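PDB 3IQ0: putative Ribokinase II, which probably transfers phosphate from ATP to a sugar such as ribose, as expected for a magnesium-dependent kinase of the pfkB carbohydrate kinase family. Local coordinates for residues V14-S19 with G29-P34; F43-T48 with A74-D79; G55-V60 with G116-Q121. One frame throughout, in Å; residues are numbered along the deposited sequence.

Interaction 1 of 3, residues V14-S19 with G29-P34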
loop_
_atom_site.group_PDB
_atom_site.type_symbol
_atom_site.label_atom_id
_atom_site.label_comp_id
_atom_site.label_asym_id
_atom_site.label_seq_id
_atom_site.Cartn_x
_atom_site.Cartn_y
_atom_site.Cartn_z
ATOM N N VAL B 14 6.724 6.582 0.644
ATOM C CA VAL B 14 7.910 5.942 1.188
ATOM C C VAL B 14 8.304 4.835 0.224
ATOM O O VAL B 14 7.460 4.265 -0.467
ATOM C CB VAL B 14 7.681 5.330 2.594
ATOM C CG1 VAL B 14 7.387 6.432 3.605
ATOM C CG2 VAL B 14 6.549 4.316 2.553
ATOM N N GLU B 15 9.596 4.551 0.156
ATOM C CA GLU B 15 10.087 3.506 -0.727
ATOM C C GLU B 15 10.672 2.397 0.130
ATOM O O GLU B 15 11.347 2.673 1.119
ATOM C CB GLU B 15 11.162 4.064 -1.661
ATOM C CG GLU B 15 11.589 3.105 -2.764
ATOM C CD GLU B 15 12.488 3.761 -3.797
ATOM O OE1 GLU B 15 13.707 3.491 -3.790
ATOM O OE2 GLU B 15 11.972 4.552 -4.613
ATOM N N ILE B 16 10.378 1.153 -0.238
ATOM C CA ILE B 16 10.898 -0.026 0.459
ATOM C C ILE B 16 11.703 -0.755 -0.613
ATOM O O ILE B 16 11.142 -1.231 -1.594
ATOM C CB ILE B 16 9.768 -0.948 0.977
ATOM C CG1 ILE B 16 8.994 -0.266 2.111
ATOM C CG2 ILE B 16 10.356 -2.252 1.488
ATOM C CD1 ILE B 16 8.119 0.871 1.672
HETATM N N MSE B 17 13.018 -0.826 -0.428
HETATM C CA MSE B 17 13.903 -1.436 -1.422
HETATM C C MSE B 17 14.339 -2.873 -1.175
HETATM O O MSE B 17 14.610 -3.268 -0.048
HETATM C CB MSE B 17 15.169 -0.582 -1.572
HETATM C CG MSE B 17 14.941 0.813 -2.138
HETATM SE SE MSE B 17 16.510 1.947 -1.970
HETATM C CE MSE B 17 15.806 3.165 -0.673
ATOM N N ALA B 18 14.425 -3.644 -2.249
ATOM C CA ALA B 18 14.876 -5.021 -2.146
ATOM C C ALA B 18 16.330 -4.955 -1.689
ATOM O O ALA B 18 17.099 -4.115 -2.164
ATOM C CB ALA B 18 14.781 -5.701 -3.498
ATOM N N SER B 19 16.704 -5.834 -0.767
ATOM C CA SER B 19 18.068 -5.852 -0.255
ATOM C C SER B 19 19.070 -6.428 -1.252
ATOM O O SER B 19 20.260 -6.129 -1.170
ATOM C CB SER B 19 18.135 -6.667 1.035
ATOM O OG SER B 19 17.912 -8.036 0.763
ATOM N N GLY B 29 11.868 -12.397 1.542
ATOM C CA GLY B 29 13.249 -11.970 1.515
ATOM C C GLY B 29 13.444 -10.809 2.453
ATOM O O GLY B 29 12.613 -10.568 3.328
ATOM N N ILE B 30 14.540 -10.080 2.274
ATOM C CA ILE B 30 14.816 -8.939 3.128
ATOM C C ILE B 30 14.655 -7.639 2.348
ATOM O O ILE B 30 15.080 -7.539 1.196
ATOM C CB ILE B 30 16.242 -9.020 3.707
ATOM C CG1 ILE B 30 16.392 -10.295 4.539
ATOM C CG2 ILE B 30 16.517 -7.801 4.570
ATOM C CD1 ILE B 30 17.815 -10.565 5.007
ATOM N N TRP B 31 14.026 -6.655 2.980
ATOM C CA TRP B 31 13.801 -5.357 2.356
ATOM C C TRP B 31 14.338 -4.255 3.259
ATOM O O TRP B 31 14.417 -4.425 4.472
ATOM C CB TRP B 31 12.303 -5.130 2.101
ATOM C CG TRP B 31 11.687 -6.170 1.218
ATOM C CD1 TRP B 31 11.363 -7.452 1.564
ATOM C CD2 TRP B 31 11.399 -6.045 -0.181
ATOM N NE1 TRP B 31 10.896 -8.135 0.464
ATOM C CE2 TRP B 31 10.908 -7.297 -0.619
ATOM C CE3 TRP B 31 11.512 -4.998 -1.108
ATOM C CZ2 TRP B 31 10.530 -7.530 -1.945
ATOM C CZ3 TRP B 31 11.135 -5.233 -2.431
ATOM C CH2 TRP B 31 10.652 -6.490 -2.833
ATOM N N ASN B 32 14.710 -3.128 2.664
ATOM C CA ASN B 32 15.236 -2.006 3.430
ATOM C C ASN B 32 14.331 -0.792 3.273
ATOM O O ASN B 32 13.955 -0.428 2.163
ATOM C CB ASN B 32 16.651 -1.650 2.960
ATOM C CG ASN B 32 17.598 -2.833 3.003
ATOM O OD1 ASN B 32 17.665 -3.556 4.002
ATOM N ND2 ASN B 32 18.345 -3.034 1.919
ATOM N N GLY B 33 14.004 -0.160 4.393
ATOM C CA GLY B 33 13.143 1.006 4.363
ATOM C C GLY B 33 12.426 1.184 5.687
ATOM O O GLY B 33 12.773 0.517 6.669
ATOM N N PRO B 34 11.438 2.089 5.760
ATOM C CA PRO B 34 10.987 2.935 4.656
ATOM C C PRO B 34 11.967 4.071 4.415
ATOM O O PRO B 34 12.729 4.434 5.307
ATOM C CB PRO B 34 9.650 3.460 5.160
ATOM C CG PRO B 34 9.932 3.655 6.616
ATOM C CD PRO B 34 10.633 2.349 6.966
HETATM O O HOH W 1 16.623 -10.454 0.447
#
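The indole of Trp31 lies against Ala18. Ala18 CB sits off-centre over its six-membered ring, 4.3 Å from the centroid and 29° off the normal, a CH-pi contact. Ala18 N comes obliquely to CE3 at 3.4 Å. Ile16 O is at the ring edge, near the plane. Ile16 crosses Trp31 at about a right angle; its CG2, anti to the backbone N, is the branch that meets Trp31 CB, at 3.5 Å. Pro34 of the second subunit also packs on Trp31.

Met17, modelled as selenomethionine, and Asn32 are an antiparallel hydrogen-bonded pair. Met17 N donates to Asn32 O at 2.8 Å, and Asn32 N returns a straighter bond (167°) to Met17 O. Where the first strand ends, Ser19 N donates to Ile30 O at 3.1 Å. A water bridges Ser19 OG and Ile30 N. Further back, Val14 and Pro34 lie side by side, CB to CB 3.7 Å. Pro34 follows a cis peptide bond.

The two strands form a beta hairpin. Strand 92-96 flanks strand 13-18 on its other edge, and Phe65 of helix 64-75 touches Val14 and Pro34. Strand 29-37 pairs antiparallel with the second subunit, where Trp31 NE1 bonds to Gly33 O of that subunit, and the sheet continues across the dimer interface.

Interaction 2 of 3, residues F43-T48 with A74-D79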
loop_
_atom_site.group_PDB
_atom_site.type_symbol
_atom_site.label_atom_id
_atom_site.label_comp_id
_atom_site.label_asym_id
_atom_site.label_seq_id
_atom_site.Cartn_x
_atom_site.Cartn_y
_atom_site.Cartn_z
ATOM N N PHE B 43 12.582 16.788 -4.957
ATOM C CA PHE B 43 12.879 18.079 -5.571
ATOM C C PHE B 43 13.020 19.133 -4.477
ATOM O O PHE B 43 14.032 19.832 -4.389
ATOM C CB PHE B 43 11.737 18.507 -6.509
ATOM C CG PHE B 43 11.839 19.938 -6.997
ATOM C CD1 PHE B 43 12.594 20.255 -8.124
ATOM C CD2 PHE B 43 11.173 20.966 -6.330
ATOM C CE1 PHE B 43 12.686 21.571 -8.585
ATOM C CE2 PHE B 43 11.256 22.292 -6.777
ATOM C CZ PHE B 43 12.013 22.593 -7.906
ATOM N N ILE B 44 11.992 19.237 -3.645
ATOM C CA ILE B 44 11.974 20.225 -2.577
ATOM C C ILE B 44 13.050 19.999 -1.524
ATOM O O ILE B 44 13.532 20.954 -0.919
ATOM C CB ILE B 44 10.577 20.289 -1.904
ATOM C CG1 ILE B 44 10.285 21.726 -1.487
ATOM C CG2 ILE B 44 10.505 19.364 -0.704
ATOM C CD1 ILE B 44 10.174 22.667 -2.658
ATOM N N ASP B 45 13.427 18.746 -1.293
ATOM C CA ASP B 45 14.474 18.482 -0.306
ATOM C C ASP B 45 15.799 19.035 -0.844
ATOM O O ASP B 45 16.620 19.567 -0.085
ATOM C CB ASP B 45 14.612 16.986 -0.038
ATOM C CG ASP B 45 15.438 16.694 1.200
ATOM O OD1 ASP B 45 15.085 17.205 2.279
ATOM O OD2 ASP B 45 16.429 15.948 1.097
ATOM N N GLN B 46 16.007 18.926 -2.152
ATOM C CA GLN B 46 17.243 19.434 -2.737
ATOM C C GLN B 46 17.236 20.955 -2.653
ATOM O O GLN B 46 18.265 21.570 -2.392
ATOM C CB GLN B 46 17.389 18.973 -4.193
ATOM C CG GLN B 46 18.675 19.443 -4.889
ATOM C CD GLN B 46 19.924 19.126 -4.085
ATOM O OE1 GLN B 46 20.384 19.937 -3.267
ATOM N NE2 GLN B 46 20.471 17.945 -4.297
ATOM N N VAL B 47 16.069 21.563 -2.852
ATOM C CA VAL B 47 15.974 23.012 -2.761
ATOM C C VAL B 47 16.353 23.499 -1.368
ATOM O O VAL B 47 17.158 24.413 -1.233
ATOM C CB VAL B 47 14.553 23.521 -3.072
ATOM C CG1 VAL B 47 14.453 24.989 -2.738
ATOM C CG2 VAL B 47 14.221 23.286 -4.542
ATOM N N THR B 48 15.775 22.897 -0.332
ATOM C CA THR B 48 16.083 23.331 1.029
ATOM C C THR B 48 17.512 23.018 1.445
ATOM O O THR B 48 18.076 23.714 2.282
ATOM C CB THR B 48 15.140 22.707 2.079
ATOM O OG1 THR B 48 15.310 23.403 3.315
ATOM C CG2 THR B 48 15.470 21.215 2.309
ATOM N N ALA B 74 10.917 18.466 7.404
ATOM C CA ALA B 74 10.954 19.524 8.408
ATOM C C ALA B 74 12.376 19.714 8.917
ATOM O O ALA B 74 12.862 20.841 9.026
ATOM C CB ALA B 74 10.022 19.183 9.566
ATOM N N ALA B 75 13.048 18.608 9.215
ATOM C CA ALA B 75 14.415 18.657 9.715
ATOM C C ALA B 75 15.356 19.297 8.703
ATOM O O ALA B 75 16.321 19.956 9.083
ATOM C CB ALA B 75 14.898 17.245 10.067
ATOM N N ASP B 76 15.078 19.111 7.414
ATOM C CA ASP B 76 15.927 19.689 6.387
ATOM C C ASP B 76 15.624 21.165 6.129
ATOM O O ASP B 76 16.308 21.818 5.339
ATOM C CB ASP B 76 15.837 18.881 5.091
ATOM C CG ASP B 76 16.628 17.583 5.163
ATOM O OD1 ASP B 76 17.470 17.437 6.080
ATOM O OD2 ASP B 76 16.431 16.710 4.299
ATOM N N GLY B 77 14.601 21.686 6.802
ATOM C CA GLY B 77 14.267 23.092 6.662
ATOM C C GLY B 77 13.067 23.435 5.803
ATOM O O GLY B 77 12.788 24.615 5.578
ATOM N N VAL B 78 12.359 22.421 5.316
ATOM C CA VAL B 78 11.187 22.665 4.476
ATOM C C VAL B 78 9.973 23.096 5.290
ATOM O O VAL B 78 9.775 22.641 6.413
ATOM C CB VAL B 78 10.784 21.407 3.674
ATOM C CG1 VAL B 78 9.576 21.718 2.809
ATOM C CG2 VAL B 78 11.945 20.938 2.820
ATOM N N ASP B 79 9.175 23.994 4.721
ATOM C CA ASP B 79 7.955 24.454 5.374
ATOM C C ASP B 79 6.951 23.341 5.073
ATOM O O ASP B 79 6.549 23.158 3.920
ATOM C CB ASP B 79 7.481 25.770 4.751
ATOM C CG ASP B 79 6.172 26.268 5.350
ATOM O OD1 ASP B 79 5.514 25.510 6.094
ATOM O OD2 ASP B 79 5.799 27.424 5.065
#
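Thr48 of helix 39-49 meets Asp76 and Gly77 at the Schellman motif that ends helix 64-75. Gly77 leaves the helical conformation with positive phi, and its N bonds back to Ala74 O. This turn brings Asp76 O to face the neighbouring helix. Thr48 OG1 donates to that carbonyl at 2.8 Å, from above the carbonyl plane, 38° out of it. OG1 is placed there by a first torsion that sets it anti to its backbone N (chi1 -167°). The hydroxyl also lies close to Gly77, 3.3 Å from its C. A CB on Gly77 would run into Thr48 OG1, and the backbone angles by themselves call for glycine.

The methyl branch of Thr48 does the apolar work. CG2 is 3.6 Å from Asp76 CB and equally close to Val78 CG2. Thr48 and Val78 cross at about a right angle. Ile44, one turn before Thr48 on helix 39-49, meets Val78 more loosely, CG2 to CG2 at 4.1 Å.

The carboxylates of Asp45 and Asp76 also meet, with planes 33° apart. Asp45 OD1 and Asp76 OD2 are only 2.5 Å apart. Two like charges would not be expected so close, so one acid group probably carries a proton. Arg72 is near both, but its ion pairs with them are long and weak.

Ile44, Thr48 and Val78 all touch Cys54 of strand 54-61. The Schellman turn closes helix 64-75 of the beta-alpha-beta crossover formed with strands 54-61 and 83-86, a unit of the alpha/beta ribokinase fold.

Interaction 3 of 3, residues G55-V60 with G116-Q121; sequences GIISCV and GKLSAQ
Leu118 packs against Ile57, Ser58 and Cys59 chiefly with one methyl, CD1, and the tight part of the contact is gathered round it. CD1 lies 4.0 Å from Ile57 CG2 and 3.9 Å from Cys59 SG. It also rests near the backbone between them, 4.1 Å from Ser58 CA. In Leu118 a chi1 of -174° sets CG anti to the backbone N, and a chi2 of 61° then places the methyls. Ile57 and Leu118 cross at about a right angle, and Ile57 CG2, anti to its own N, is the atom that meets CD1. Cys59 SG makes a second touch, 3.9 Å from Leu118 CA. The other methyl, CD2, comes only to 4.2 Å from Ile57 O. No hydrogen bond joins the two segments.

Strand 54-61 lies between strands 5-9 and 83-86 in the large, mainly parallel sheet of the ribokinase fold. Segment 116-121 is part of the connection from the smaller sheet back to strand 131-137. Leu118 lies between the large sheet and helix 144-159, touching Ile9, Met146 and Ala149. The CB of Ser58 is directed away from segment 116-121; its OG bonds to Gly10 O.

On either side of Leu118 the segment is looser. Lys117 sets out toward the strand and then turns off, and its side chain packs on Glu89 and Leu86. Ser119 points away from the strand and is partly exposed. By Gln121, which is exposed and poorly ordered, the chain has left strand 54-61 and runs beside Lys152 of helix 144-159.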
loop_
_atom_site.group_PDB
_atom_site.type_symbol
_atom_site.label_atom_id
_atom_site.label_comp_id
_atom_site.label_asym_id
_atom_site.label_seq_id
_atom_site.Cartn_x
_atom_site.Cartn_y
_atom_site.Cartn_z
ATOM N N GLY B 55 8.556 25.253 0.530
ATOM C CA GLY B 55 7.468 24.542 1.173
ATOM C C GLY B 55 6.867 23.535 0.212
ATOM O O GLY B 55 7.190 23.534 -0.977
ATOM N N ILE B 56 5.995 22.667 0.707
ATOM C CA ILE B 56 5.380 21.677 -0.163
ATOM C C ILE B 56 3.935 21.410 0.230
ATOM O O ILE B 56 3.600 21.375 1.412
ATOM C CB ILE B 56 6.191 20.342 -0.163
ATOM C CG1 ILE B 56 5.573 19.354 -1.159
ATOM C CG2 ILE B 56 6.253 19.754 1.239
ATOM C CD1 ILE B 56 6.407 18.104 -1.399
ATOM N N ILE B 57 3.080 21.246 -0.774
ATOM C CA ILE B 57 1.663 20.966 -0.549
ATOM C C ILE B 57 1.457 19.515 -0.940
ATOM O O ILE B 57 1.628 19.158 -2.102
ATOM C CB ILE B 57 0.760 21.855 -1.435
ATOM C CG1 ILE B 57 0.936 23.327 -1.056
ATOM C CG2 ILE B 57 -0.693 21.448 -1.270
ATOM C CD1 ILE B 57 0.194 24.286 -1.965
ATOM N N SER B 58 1.094 18.680 0.028
ATOM C CA SER B 58 0.892 17.261 -0.243
ATOM C C SER B 58 -0.039 16.633 0.790
ATOM O O SER B 58 -0.543 17.321 1.672
ATOM C CB SER B 58 2.248 16.545 -0.238
ATOM O OG SER B 58 2.135 15.196 -0.662
ATOM N N CYS B 59 -0.262 15.325 0.667
ATOM C CA CYS B 59 -1.127 14.583 1.581
ATOM C C CYS B 59 -0.493 13.263 1.982
ATOM O O CYS B 59 0.014 12.542 1.133
ATOM C CB CYS B 59 -2.474 14.266 0.918
ATOM S SG CYS B 59 -3.661 15.612 0.860
ATOM N N VAL B 60 -0.511 12.953 3.273
ATOM C CA VAL B 60 0.010 11.677 3.758
ATOM C C VAL B 60 -1.031 11.120 4.721
ATOM O O VAL B 60 -1.931 11.847 5.153
ATOM C CB VAL B 60 1.356 11.819 4.519
ATOM C CG1 VAL B 60 2.418 12.408 3.605
ATOM C CG2 VAL B 60 1.169 12.666 5.761
ATOM N N GLY B 116 -3.229 10.429 -4.077
ATOM C CA GLY B 116 -4.322 10.769 -4.969
ATOM C C GLY B 116 -5.530 11.405 -4.314
ATOM O O GLY B 116 -6.581 11.510 -4.943
ATOM N N LYS B 117 -5.384 11.832 -3.062
ATOM C CA LYS B 117 -6.474 12.471 -2.327
ATOM C C LYS B 117 -6.308 13.991 -2.299
ATOM O O LYS B 117 -7.202 14.717 -1.869
ATOM C CB LYS B 117 -6.519 11.955 -0.893
ATOM C CG LYS B 117 -7.898 11.529 -0.419
ATOM C CD LYS B 117 -8.132 10.039 -0.630
ATOM C CE LYS B 117 -8.281 9.675 -2.092
ATOM N NZ LYS B 117 -9.571 10.145 -2.644
ATOM N N LEU B 118 -5.156 14.465 -2.759
ATOM C CA LEU B 118 -4.875 15.896 -2.796
ATOM C C LEU B 118 -5.957 16.613 -3.596
ATOM O O LEU B 118 -6.125 16.362 -4.785
ATOM C CB LEU B 118 -3.511 16.142 -3.445
ATOM C CG LEU B 118 -2.948 17.567 -3.458
ATOM C CD1 LEU B 118 -2.756 18.055 -2.036
ATOM C CD2 LEU B 118 -1.620 17.591 -4.201
ATOM N N SER B 119 -6.692 17.508 -2.949
ATOM C CA SER B 119 -7.749 18.233 -3.643
ATOM C C SER B 119 -7.464 19.727 -3.675
ATOM O O SER B 119 -6.757 20.253 -2.817
ATOM C CB SER B 119 -9.103 17.976 -2.972
ATOM O OG SER B 119 -9.113 18.430 -1.629
ATOM N N ALA B 120 -8.026 20.401 -4.672
ATOM C CA ALA B 120 -7.850 21.837 -4.838
ATOM C C ALA B 120 -8.136 22.592 -3.545
ATOM O O ALA B 120 -7.667 23.711 -3.359
ATOM C CB ALA B 120 -8.757 22.345 -5.950
ATOM N N GLN B 121 -8.904 21.985 -2.648
ATOM C CA GLN B 121 -9.211 22.650 -1.392
ATOM C C GLN B 121 -8.065 22.455 -0.412
ATOM O O GLN B 121 -7.783 23.325 0.409
ATOM C CB GLN B 121 -10.509 22.111 -0.794
ATOM C CG GLN B 121 -11.129 23.064 0.212
ATOM C CD GLN B 121 -11.286 24.468 -0.352
ATOM O OE1 GLN B 121 -11.942 24.668 -1.378
ATOM N NE2 GLN B 121 -10.681 25.447 0.312
#

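All three contacts are largely buried, but in different settings. Interaction 1 lies in the small sheet, about 22 Å from the chain centre to its own centre; the second subunit packs on several of its residues and extends its sheet. Interactions 2 and 3 belong to the alpha/beta body, and neither is touched by another chain. They share the surroundings of strand 54-61 and meet directly: Asp79 O and Ile56 N are 3.3 Å apart, a probable hydrogen bond, and Ile44 and Val78 pack on Gly55. Interaction 1 touches neither. It combines strand pairing with an indole and apolar side chains. Interaction 2 mixes a polar helix end with methyls; interaction 3 is mostly van der Waals contact, with no hydrogen bond across.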